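Local coordinates for aminopeptidase P; XAA-pro aminopeptidase (Streptococcus thermophilus, PDB 3IL0), which is probably, as the full-length enzyme, a metal-dependent aminopeptidase of the M24B family, this chain holding its N-terminal, creatinase/prolidase-type domain, at residues 12-17 and 124-129; 84-89 and 113-118. All coordinates share one frame; numbering follows the deposited sequence.

Contact 1 (12-17 and 124-129); sequences DAKLVQ and MEELRM
Lys14 and Glu126 form a salt bridge between two helices of the creatinase/prolidase N-terminal domain, helix 7-18 and the short helix 123-128 at the end of this chain. Lys14 NZ lies 3.3 Å from Glu126 OE1, and the hydrogen bond within this ion pair is weak. The touch is not confined to the charged ends. Lys14 CE also approaches the aliphatic part of the glutamate, at 3.4 Å from Glu126 CG. The two side chains cross at about a right angle, so the lysine meets the CG and OE1 side of Glu126 without running along it.

Lys14 CG is anti to the backbone N (chi1 -169°), and the chain reaches across to Glu126. A bend at chi4 (-73°) then turns the ammonium aside from the line of the chain. In Glu126 a bend at chi2 (-74°) turns the carboxylate out of line with the first part of the chain. The backbones stay well apart, with Lys14 CA 9.1 Å from Leu127 CA, and the two long side chains span the gap at the surface.

Further partners place the pair in the fold. Lys14 also makes a cation-pi contact with Phe123, so its charge has a second partner. Beside the ion pair, Leu127 packs on Arg10 and Phe11 of helix 7-18. Met124 packs on Phe11 too, and the backbone bond from Arg128 N to Met124 O, 2.8 Å, closes a turn of the short helix.

Contact 2 (84-89 and 113-118); sequences KFVEVD and EGYTLS
This is an apolar and CH-pi contact, without hydrogen bonds, between the C-terminal end of helix 78-88 and the residue that leads into strand 116-120, an outermost strand of the mixed sheet in this chain. It lies in the creatinase/prolidase N-terminal domain. The aromatic ring of Tyr115 carries one side, and Val86 and Glu87 carry the other.

Val86 covers one face of the ring. Its CG1 methyl is 3.6 Å from the centroid of the Tyr115 ring and 29° off the ring normal, so it is displaced toward the rim. The nearest ring atom is CE1, with Val86 CG1 and Tyr115 CE1 3.2 Å apart. That is shorter than usual for two carbons and may partly reflect coordinate error. With CG1 anti to the backbone N (chi1 159°), the valine presents this methyl, not CG2, to the ring. The two side chains run antiparallel, alongside each other.

Glu87 comes to the edge of the same ring, near its plane, and meets the hydroxyl with its aliphatic part. Glu87 CG is 3.1 Å from Tyr115 OH, a short carbon-oxygen contact. Glu87 crosses the tyrosine at about a right angle, and its carboxylate plane is turned 35° from the ring.

Val86 also packs on Ile94 of strand 93-97, so the one side chain touches both the sheet and the tyrosine. The next residue after the tyrosine, Thr116, is tied by backbone bonds to Ile94 and to Glu92 just before that strand. Its OG1 also takes part in a hydrogen bond with OE2 of Glu92. On the helix side, Asp89 N bonds to Phe85 O at 2.8 Å.

How the contacts relate
Both contacts belong to the creatinase/prolidase N-terminal domain, which is built round a six-stranded mixed sheet. Both segments of contact 2 fall between the two segments of contact 1 in the sequence, and segments 12-17 and 124-129 of contact 1 lie near the two ends of the chain. The centres of the contacts are 21 Å apart, and the nearest atoms are about 9 Å apart, so they do not touch. Strand 116-120, which begins within contact 2, is followed directly by helix 123-128 of contact 1. Contact 1 thus joins the first and last helices of the chain, while contact 2 ties helix 78-88 to the start of an outermost strand of the sheet in this chain.

Contact 1 (12-17 and 124-129)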
loop_
_atom_site.group_PDB
_atom_site.type_symbol
_atom_site.label_atom_id
_atom_site.label_comp_id
_atom_site.label_asym_id
_atom_site.label_seq_id
_atom_site.Cartn_x
_atom_site.Cartn_y
_atom_site.Cartn_z
ATOM N N ASP A 12 -3.216 9.400 -5.774
ATOM C CA ASP A 12 -2.151 9.746 -6.704
ATOM C C ASP A 12 -1.704 11.205 -6.547
ATOM O O ASP A 12 -0.517 11.519 -6.412
ATOM C CB ASP A 12 -2.687 9.493 -8.101
ATOM C CG ASP A 12 -1.590 9.293 -9.125
ATOM O OD1 ASP A 12 -0.890 10.280 -9.456
ATOM O OD2 ASP A 12 -1.468 8.158 -9.628
ATOM N N ALA A 13 -2.667 12.114 -6.542
ATOM C CA ALA A 13 -2.338 13.523 -6.388
ATOM C C ALA A 13 -1.598 13.788 -5.045
ATOM O O ALA A 13 -0.686 14.644 -4.929
ATOM C CB ALA A 13 -3.621 14.326 -6.473
ATOM N N LYS A 14 -2.001 13.040 -4.025
ATOM C CA LYS A 14 -1.470 13.261 -2.694
ATOM C C LYS A 14 -0.026 12.747 -2.673
ATOM O O LYS A 14 0.833 13.351 -2.037
ATOM C CB LYS A 14 -2.375 12.603 -1.652
ATOM C CG LYS A 14 -2.072 12.967 -0.192
ATOM C CD LYS A 14 -3.413 13.194 0.630
ATOM C CE LYS A 14 -3.148 14.136 1.769
ATOM N NZ LYS A 14 -2.379 13.399 2.751
ATOM N N LEU A 15 0.245 11.703 -3.461
ATOM C CA LEU A 15 1.605 11.153 -3.581
ATOM C C LEU A 15 2.519 12.248 -4.123
ATOM O O LEU A 15 3.610 12.507 -3.580
ATOM C CB LEU A 15 1.642 9.883 -4.492
ATOM C CG LEU A 15 1.329 8.496 -3.952
ATOM C CD1 LEU A 15 1.563 7.286 -4.976
ATOM C CD2 LEU A 15 2.220 8.303 -2.673
ATOM N N VAL A 16 2.075 12.884 -5.204
ATOM C CA VAL A 16 2.818 14.021 -5.795
ATOM C C VAL A 16 3.015 15.134 -4.734
ATOM O O VAL A 16 4.139 15.569 -4.460
ATOM C CB VAL A 16 2.097 14.561 -7.048
ATOM C CG1 VAL A 16 2.706 15.899 -7.490
ATOM C CG2 VAL A 16 2.133 13.506 -8.134
ATOM N N GLN A 17 1.929 15.558 -4.103
ATOM C CA GLN A 17 2.006 16.635 -3.121
ATOM C C GLN A 17 2.949 16.268 -1.945
ATOM O O GLN A 17 3.681 17.099 -1.421
ATOM C CB GLN A 17 0.581 17.001 -2.655
ATOM C CG GLN A 17 0.463 17.456 -1.213
ATOM C CD GLN A 17 1.257 18.747 -0.836
ATOM O OE1 GLN A 17 0.964 19.873 -1.326
ATOM N NE2 GLN A 17 2.223 18.593 0.104
ATOM N N MET A 124 -4.165 8.873 4.861
ATOM C CA MET A 124 -5.419 8.199 4.491
ATOM C C MET A 124 -6.667 8.883 4.990
ATOM O O MET A 124 -7.755 8.598 4.477
ATOM C CB MET A 124 -5.446 6.727 4.981
ATOM C CG MET A 124 -4.471 5.778 4.179
ATOM S SD MET A 124 -5.026 5.576 2.485
ATOM C CE MET A 124 -6.815 5.366 2.766
ATOM N N GLU A 125 -6.504 9.757 5.984
ATOM C CA GLU A 125 -7.620 10.406 6.686
ATOM C C GLU A 125 -8.468 11.293 5.780
ATOM O O GLU A 125 -9.687 11.232 5.814
ATOM C CB GLU A 125 -7.094 11.199 7.905
ATOM C CG GLU A 125 -7.955 11.093 9.152
ATOM C CD GLU A 125 -8.661 12.406 9.565
ATOM O OE1 GLU A 125 -7.954 13.398 9.921
ATOM O OE2 GLU A 125 -9.920 12.413 9.588
ATOM N N GLU A 126 -7.821 12.109 4.964
ATOM C CA GLU A 126 -8.532 12.954 3.972
ATOM C C GLU A 126 -9.184 12.096 2.939
ATOM O O GLU A 126 -10.360 12.265 2.609
ATOM C CB GLU A 126 -7.605 13.901 3.223
ATOM C CG GLU A 126 -6.140 13.514 3.283
ATOM C CD GLU A 126 -5.519 13.799 4.682
ATOM O OE1 GLU A 126 -4.591 14.654 4.785
ATOM O OE2 GLU A 126 -5.982 13.178 5.678
ATOM N N LEU A 127 -8.410 11.160 2.415
ATOM C CA LEU A 127 -8.963 10.275 1.414
ATOM C C LEU A 127 -10.228 9.626 1.982
ATOM O O LEU A 127 -11.230 9.558 1.290
ATOM C CB LEU A 127 -7.942 9.215 0.986
ATOM C CG LEU A 127 -6.749 9.669 0.161
ATOM C CD1 LEU A 127 -5.937 8.407 -0.111
ATOM C CD2 LEU A 127 -7.193 10.349 -1.141
ATOM N N ARG A 128 -10.183 9.161 3.235
ATOM C CA ARG A 128 -11.357 8.541 3.859
ATOM C C ARG A 128 -12.517 9.525 4.075
ATOM O O ARG A 128 -13.616 9.080 4.319
ATOM C CB ARG A 128 -11.024 7.843 5.197
ATOM C CG ARG A 128 -10.590 6.372 5.075
ATOM C CD ARG A 128 -10.153 5.828 6.422
ATOM N NE ARG A 128 -8.823 6.332 6.768
ATOM C CZ ARG A 128 -8.521 7.148 7.782
ATOM N NH1 ARG A 128 -9.439 7.589 8.629
ATOM N NH2 ARG A 128 -7.262 7.530 7.963
ATOM N N MET A 129 -12.287 10.832 3.972
ATOM C CA MET A 129 -13.384 11.811 4.096
ATOM C C MET A 129 -14.082 12.063 2.755
ATOM O O MET A 129 -13.790 11.362 1.750
ATOM C CB MET A 129 -12.850 13.105 4.723
ATOM C CG MET A 129 -12.400 12.915 6.209
ATOM S SD MET A 129 -11.475 14.310 6.914
ATOM C CE MET A 129 -10.748 14.966 5.361
#

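Contact 2 (84-89 and 113-118)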
loop_
_atom_site.group_PDB
_atom_site.type_symbol
_atom_site.label_atom_id
_atom_site.label_comp_id
_atom_site.label_asym_id
_atom_site.label_seq_id
_atom_site.Cartn_x
_atom_site.Cartn_y
_atom_site.Cartn_z
ATOM N N LYS A 84 10.785 -6.269 -4.410
ATOM C CA LYS A 84 11.046 -6.453 -5.832
ATOM C C LYS A 84 10.557 -5.276 -6.687
ATOM O O LYS A 84 11.249 -4.816 -7.580
ATOM C CB LYS A 84 10.305 -7.669 -6.358
ATOM C CG LYS A 84 10.797 -8.961 -5.919
ATOM C CD LYS A 84 10.025 -10.020 -6.680
ATOM C CE LYS A 84 8.738 -10.374 -6.043
ATOM N NZ LYS A 84 9.043 -11.443 -4.998
ATOM N N PHE A 85 9.330 -4.845 -6.441
ATOM C CA PHE A 85 8.754 -3.741 -7.146
ATOM C C PHE A 85 9.562 -2.484 -6.999
ATOM O O PHE A 85 9.832 -1.772 -7.986
ATOM C CB PHE A 85 7.285 -3.536 -6.725
ATOM C CG PHE A 85 6.369 -4.604 -7.310
ATOM C CD1 PHE A 85 5.773 -4.430 -8.567
ATOM C CD2 PHE A 85 6.221 -5.828 -6.670
ATOM C CE1 PHE A 85 5.021 -5.468 -9.155
ATOM C CE2 PHE A 85 5.425 -6.840 -7.237
ATOM C CZ PHE A 85 4.832 -6.662 -8.478
ATOM N N VAL A 86 9.931 -2.189 -5.769
ATOM C CA VAL A 86 10.674 -0.970 -5.471
ATOM C C VAL A 86 12.013 -0.906 -6.241
ATOM O O VAL A 86 12.390 0.119 -6.781
ATOM C CB VAL A 86 10.907 -0.845 -3.925
ATOM C CG1 VAL A 86 12.044 0.075 -3.626
ATOM C CG2 VAL A 86 9.558 -0.344 -3.229
ATOM N N GLU A 87 12.721 -2.007 -6.236
ATOM C CA GLU A 87 13.868 -2.197 -7.067
ATOM C C GLU A 87 13.644 -2.143 -8.545
ATOM O O GLU A 87 14.324 -1.387 -9.226
ATOM C CB GLU A 87 14.433 -3.553 -6.816
ATOM C CG GLU A 87 15.382 -3.474 -5.749
ATOM C CD GLU A 87 16.175 -4.723 -5.636
ATOM O OE1 GLU A 87 15.867 -5.461 -4.653
ATOM O OE2 GLU A 87 17.093 -4.920 -6.521
ATOM N N VAL A 88 12.702 -2.935 -9.048
ATOM C CA VAL A 88 12.486 -2.917 -10.475
ATOM C C VAL A 88 12.142 -1.488 -10.918
ATOM O O VAL A 88 12.756 -0.976 -11.879
ATOM C CB VAL A 88 11.507 -4.003 -10.965
ATOM C CG1 VAL A 88 11.166 -3.793 -12.429
ATOM C CG2 VAL A 88 12.161 -5.411 -10.756
ATOM N N ASP A 89 11.217 -0.845 -10.215
ATOM C CA ASP A 89 10.770 0.520 -10.537
ATOM C C ASP A 89 11.711 1.609 -10.046
ATOM O O ASP A 89 11.537 2.765 -10.345
ATOM C CB ASP A 89 9.387 0.759 -10.030
ATOM C CG ASP A 89 8.337 -0.141 -10.716
ATOM O OD1 ASP A 89 8.656 -0.861 -11.727
ATOM O OD2 ASP A 89 7.177 -0.153 -10.232
ATOM N N GLU A 113 16.192 -1.579 3.704
ATOM C CA GLU A 113 17.493 -0.940 3.955
ATOM C C GLU A 113 18.006 -0.346 2.647
ATOM O O GLU A 113 17.922 -0.976 1.612
ATOM C CB GLU A 113 18.466 -1.987 4.489
ATOM C CG GLU A 113 19.416 -1.479 5.511
ATOM C CD GLU A 113 20.245 -2.609 6.135
ATOM O OE1 GLU A 113 20.124 -2.854 7.386
ATOM O OE2 GLU A 113 21.011 -3.258 5.361
ATOM N N GLY A 114 18.469 0.890 2.673
ATOM C CA GLY A 114 18.930 1.566 1.465
ATOM C C GLY A 114 17.930 2.468 0.784
ATOM O O GLY A 114 18.300 3.184 -0.159
ATOM N N TYR A 115 16.660 2.412 1.206
ATOM C CA TYR A 115 15.633 3.324 0.734
ATOM C C TYR A 115 15.247 4.315 1.831
ATOM O O TYR A 115 15.564 4.131 2.957
ATOM C CB TYR A 115 14.387 2.532 0.292
ATOM C CG TYR A 115 14.710 1.473 -0.697
ATOM C CD1 TYR A 115 14.760 1.774 -2.034
ATOM C CD2 TYR A 115 15.045 0.171 -0.293
ATOM C CE1 TYR A 115 15.096 0.819 -2.963
ATOM C CE2 TYR A 115 15.414 -0.786 -1.228
ATOM C CZ TYR A 115 15.422 -0.444 -2.564
ATOM O OH TYR A 115 15.740 -1.351 -3.564
ATOM N N THR A 116 14.528 5.367 1.487
ATOM C CA THR A 116 14.140 6.370 2.457
ATOM C C THR A 116 12.716 5.998 2.872
ATOM O O THR A 116 11.821 5.933 2.022
ATOM C CB THR A 116 14.176 7.777 1.772
ATOM O OG1 THR A 116 15.507 8.035 1.292
ATOM C CG2 THR A 116 13.763 8.898 2.710
ATOM N N LEU A 117 12.526 5.700 4.149
ATOM C CA LEU A 117 11.207 5.520 4.750
ATOM C C LEU A 117 10.719 6.863 5.277
ATOM O O LEU A 117 11.425 7.575 6.007
ATOM C CB LEU A 117 11.258 4.479 5.878
ATOM C CG LEU A 117 11.581 3.041 5.428
ATOM C CD1 LEU A 117 11.767 2.119 6.642
ATOM C CD2 LEU A 117 10.515 2.513 4.580
ATOM N N SER A 118 9.502 7.215 4.916
ATOM C CA SER A 118 8.974 8.545 5.210
ATOM C C SER A 118 7.667 8.433 6.029
ATOM O O SER A 118 6.647 8.019 5.517
ATOM C CB SER A 118 8.697 9.255 3.888
ATOM O OG SER A 118 7.717 10.262 4.072
#